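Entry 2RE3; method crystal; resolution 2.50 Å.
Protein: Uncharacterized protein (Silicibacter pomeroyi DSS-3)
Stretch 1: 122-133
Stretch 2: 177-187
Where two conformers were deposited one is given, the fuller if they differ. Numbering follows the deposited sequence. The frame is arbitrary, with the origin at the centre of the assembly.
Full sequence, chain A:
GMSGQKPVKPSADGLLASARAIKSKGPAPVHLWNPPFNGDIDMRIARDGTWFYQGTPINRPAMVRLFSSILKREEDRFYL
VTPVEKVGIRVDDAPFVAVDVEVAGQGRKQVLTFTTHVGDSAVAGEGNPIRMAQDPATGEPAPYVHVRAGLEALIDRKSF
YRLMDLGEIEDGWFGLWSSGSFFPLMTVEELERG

Stretch 1 122-133: AVAGEGNPIRMA
Stretch 2 (177-187) WSSGSFFPLMT

Two serine hydroxyls converge on one carbonyl: Ser178 OG (chi1 t) and Ser179 OG (chi1 m) donate hydrogen bonds to Ala124 O at 2.5 and 2.7 Å. No backbone-to-backbone hydrogen bond joins the stretches directly; side chains and two waters do the work. Register follows from the nearest CA pairs: Gly125 with Ser179 at 5.0 Å, Ile130 with Phe183 at 6.0 Å, Met132 with Leu185 at 4.9 Å, so both chains run in the same direction.

Ser178 to Ser181 form a type I' turn, with Ser179 at phi/psi 54/35 and Gly180 at 81/3, closed by Ser181 N to Ser178 O at 3.0 Å. Opposite Ser179, Gly125 (169/-169) has no side chain; an ideal CB there would lie 2.9 Å from Ser179 CB, a clash. One water accepts from Glu126 N (3.1 Å) and donates to Ser179 O (2.6 Å).

Phe183 (chi1 m, chi2 -81°) points toward stretch 1. Ile130 N lies over one ring face, Gly125 C sits at the edge, 3.5 Å from Phe183 CZ, and Pro129 CB is 3.5 Å from Phe183 CE1. Ile130 (m, t) packs CG2 against Leu185 CD2 at 4.1 Å. The second water donates to Ile130 O (2.9 Å) and Pro184 O (2.6 Å). Selenomethionine Met132 (p, t, t) brings SE within 3.1 Å of Leu185 O.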

# COMPACT_ATOMS: atom_id res chain seq x y z
N ALA A 122 -0.72 -7.76 5.66
CA ALA A 122 -2.10 -7.82 5.14
C ALA A 122 -2.41 -9.18 4.59
O ALA A 122 -1.74 -9.60 3.67
CB ALA A 122 -2.29 -6.82 4.05
N VAL A 123 -3.41 -9.85 5.15
CA VAL A 123 -3.83 -11.15 4.68
C VAL A 123 -4.73 -10.94 3.47
O VAL A 123 -5.82 -10.34 3.61
CB VAL A 123 -4.62 -11.88 5.76
CG1 VAL A 123 -5.33 -13.12 5.18
CG2 VAL A 123 -3.71 -12.22 6.96
N ALA A 124 -4.30 -11.39 2.30
CA ALA A 124 -5.13 -11.20 1.09
C ALA A 124 -6.43 -12.00 1.16
O ALA A 124 -6.47 -13.15 1.57
CB ALA A 124 -4.35 -11.52 -0.20
N GLY A 125 -7.51 -11.37 0.75
CA GLY A 125 -8.83 -12.00 0.81
C GLY A 125 -9.87 -10.94 0.52
O GLY A 125 -9.54 -9.83 0.12
N GLU A 126 -11.12 -11.26 0.74
CA GLU A 126 -12.17 -10.31 0.44
C GLU A 126 -12.00 -8.98 1.18
O GLU A 126 -12.21 -7.94 0.58
CB GLU A 126 -13.52 -10.91 0.73
CG GLU A 126 -14.64 -10.14 0.08
CD GLU A 126 -15.95 -10.81 0.36
OE1 GLU A 126 -16.26 -11.77 -0.38
OE2 GLU A 126 -16.62 -10.41 1.35
N GLY A 127 -11.62 -9.02 2.45
CA GLY A 127 -11.38 -7.79 3.24
C GLY A 127 -10.19 -6.97 2.73
O GLY A 127 -10.17 -5.73 2.82
N ASN A 128 -9.18 -7.66 2.20
CA ASN A 128 -8.02 -7.03 1.64
C ASN A 128 -7.78 -7.58 0.21
O ASN A 128 -6.92 -8.46 0.01
CB ASN A 128 -6.83 -7.30 2.52
CG ASN A 128 -6.96 -6.72 3.90
OD1 ASN A 128 -7.21 -5.53 4.09
ND2 ASN A 128 -6.77 -7.56 4.88
N PRO A 129 -8.56 -7.11 -0.77
CA PRO A 129 -8.46 -7.76 -2.08
C PRO A 129 -7.20 -7.39 -2.82
O PRO A 129 -6.60 -6.35 -2.53
CB PRO A 129 -9.69 -7.27 -2.82
CG PRO A 129 -10.00 -5.96 -2.23
CD PRO A 129 -9.56 -6.03 -0.78
N ILE A 130 -6.80 -8.28 -3.73
CA ILE A 130 -5.75 -8.03 -4.71
C ILE A 130 -6.43 -7.47 -5.95
O ILE A 130 -7.43 -7.98 -6.38
CB ILE A 130 -5.02 -9.33 -5.08
CG1 ILE A 130 -4.34 -9.89 -3.82
CG2 ILE A 130 -3.99 -9.07 -6.16
CD1 ILE A 130 -3.88 -11.32 -3.91
N ARG A 131 -5.88 -6.40 -6.52
CA ARG A 131 -6.49 -5.74 -7.68
C ARG A 131 -5.49 -5.82 -8.81
O ARG A 131 -4.29 -5.81 -8.56
CB ARG A 131 -6.74 -4.29 -7.30
CG ARG A 131 -6.98 -3.35 -8.44
CD ARG A 131 -7.63 -2.08 -7.94
NE ARG A 131 -6.69 -1.20 -7.24
CZ ARG A 131 -5.90 -0.30 -7.84
NH1 ARG A 131 -5.87 -0.16 -9.17
NH2 ARG A 131 -5.10 0.46 -7.11
N MSE A 132 -5.98 -5.92 -10.05
CA MSE A 132 -5.11 -5.83 -11.24
C MSE A 132 -5.16 -4.42 -11.79
O MSE A 132 -6.25 -3.85 -11.90
CB MSE A 132 -5.45 -6.89 -12.34
CG MSE A 132 -6.91 -7.01 -12.86
SE MSE A 132 -7.16 -8.24 -14.45
CE MSE A 132 -9.01 -7.69 -14.74
N ALA A 133 -4.00 -3.83 -12.08
CA ALA A 133 -3.93 -2.57 -12.76
C ALA A 133 -2.78 -2.81 -13.70
O ALA A 133 -2.10 -3.84 -13.60
CB ALA A 133 -3.65 -1.45 -11.80
N TRP A 177 -5.76 -17.26 -5.82
CA TRP A 177 -6.65 -17.64 -4.75
C TRP A 177 -6.03 -17.22 -3.45
O TRP A 177 -4.87 -17.53 -3.20
CB TRP A 177 -6.84 -19.15 -4.71
CG TRP A 177 -7.80 -19.65 -5.74
CD1 TRP A 177 -7.49 -20.17 -6.96
CD2 TRP A 177 -9.21 -19.68 -5.64
NE1 TRP A 177 -8.62 -20.51 -7.63
CE2 TRP A 177 -9.71 -20.22 -6.85
CE3 TRP A 177 -10.12 -19.30 -4.64
CZ2 TRP A 177 -11.08 -20.42 -7.09
CZ3 TRP A 177 -11.49 -19.50 -4.88
CH2 TRP A 177 -11.95 -20.06 -6.09
N SER A 178 -6.76 -16.48 -2.62
CA SER A 178 -6.36 -16.27 -1.22
C SER A 178 -7.57 -16.27 -0.33
O SER A 178 -8.58 -15.67 -0.67
CB SER A 178 -5.59 -14.97 -1.06
OG SER A 178 -5.09 -14.85 0.27
N SER A 179 -7.48 -16.93 0.82
CA SER A 179 -8.56 -16.90 1.83
C SER A 179 -9.91 -17.29 1.27
O SER A 179 -10.92 -16.73 1.67
CB SER A 179 -8.72 -15.51 2.49
OG SER A 179 -7.53 -15.06 3.10
N GLY A 180 -9.95 -18.22 0.31
CA GLY A 180 -11.22 -18.63 -0.29
C GLY A 180 -11.82 -17.76 -1.38
O GLY A 180 -12.91 -18.05 -1.86
N SER A 181 -11.12 -16.70 -1.79
CA SER A 181 -11.60 -15.79 -2.84
C SER A 181 -10.61 -15.76 -4.00
O SER A 181 -9.41 -15.99 -3.81
CB SER A 181 -11.79 -14.38 -2.27
OG SER A 181 -12.89 -14.30 -1.40
N PHE A 182 -11.10 -15.49 -5.19
CA PHE A 182 -10.27 -15.52 -6.38
C PHE A 182 -10.09 -14.15 -7.01
O PHE A 182 -11.07 -13.48 -7.35
CB PHE A 182 -10.86 -16.47 -7.42
CG PHE A 182 -10.02 -16.57 -8.65
CD1 PHE A 182 -8.83 -17.29 -8.62
CD2 PHE A 182 -10.37 -15.90 -9.81
CE1 PHE A 182 -8.04 -17.35 -9.71
CE2 PHE A 182 -9.58 -15.98 -10.93
CZ PHE A 182 -8.42 -16.70 -10.89
N PHE A 183 -8.85 -13.75 -7.21
CA PHE A 183 -8.54 -12.43 -7.72
C PHE A 183 -7.91 -12.48 -9.10
O PHE A 183 -6.75 -12.87 -9.27
CB PHE A 183 -7.66 -11.72 -6.73
CG PHE A 183 -8.27 -11.66 -5.37
CD1 PHE A 183 -9.21 -10.69 -5.08
CD2 PHE A 183 -7.97 -12.63 -4.42
CE1 PHE A 183 -9.83 -10.67 -3.83
CE2 PHE A 183 -8.58 -12.60 -3.15
CZ PHE A 183 -9.49 -11.62 -2.86
N PRO A 184 -8.69 -12.10 -10.11
CA PRO A 184 -8.17 -12.09 -11.44
C PRO A 184 -7.11 -11.03 -11.60
O PRO A 184 -7.21 -9.94 -11.02
CB PRO A 184 -9.38 -11.74 -12.31
CG PRO A 184 -10.58 -12.02 -11.47
CD PRO A 184 -10.11 -11.71 -10.07
N LEU A 185 -6.12 -11.38 -12.40
CA LEU A 185 -4.96 -10.56 -12.66
C LEU A 185 -4.79 -10.21 -14.14
O LEU A 185 -4.25 -9.16 -14.47
CB LEU A 185 -3.70 -11.28 -12.17
CG LEU A 185 -3.31 -11.27 -10.70
CD1 LEU A 185 -1.87 -11.79 -10.57
CD2 LEU A 185 -3.44 -9.88 -10.10
N MSE A 186 -5.18 -11.12 -15.04
CA MSE A 186 -5.04 -10.90 -16.48
C MSE A 186 -5.76 -12.05 -17.20
O MSE A 186 -6.01 -13.09 -16.61
CB MSE A 186 -3.55 -10.83 -16.87
CG MSE A 186 -2.91 -12.19 -17.22
SE MSE A 186 -0.97 -12.33 -17.06
CE MSE A 186 -0.92 -11.94 -15.15
N THR A 187 -6.07 -11.86 -18.48
CA THR A 187 -6.78 -12.89 -19.25
C THR A 187 -5.83 -14.05 -19.52
O THR A 187 -4.61 -13.90 -19.46
CB THR A 187 -7.33 -12.35 -20.61
OG1 THR A 187 -6.25 -12.08 -21.52
CG2 THR A 187 -8.18 -11.09 -20.41
O HOH W 1 -11.74 -14.32 0.97
O HOH W 2 -8.31 -9.11 -8.87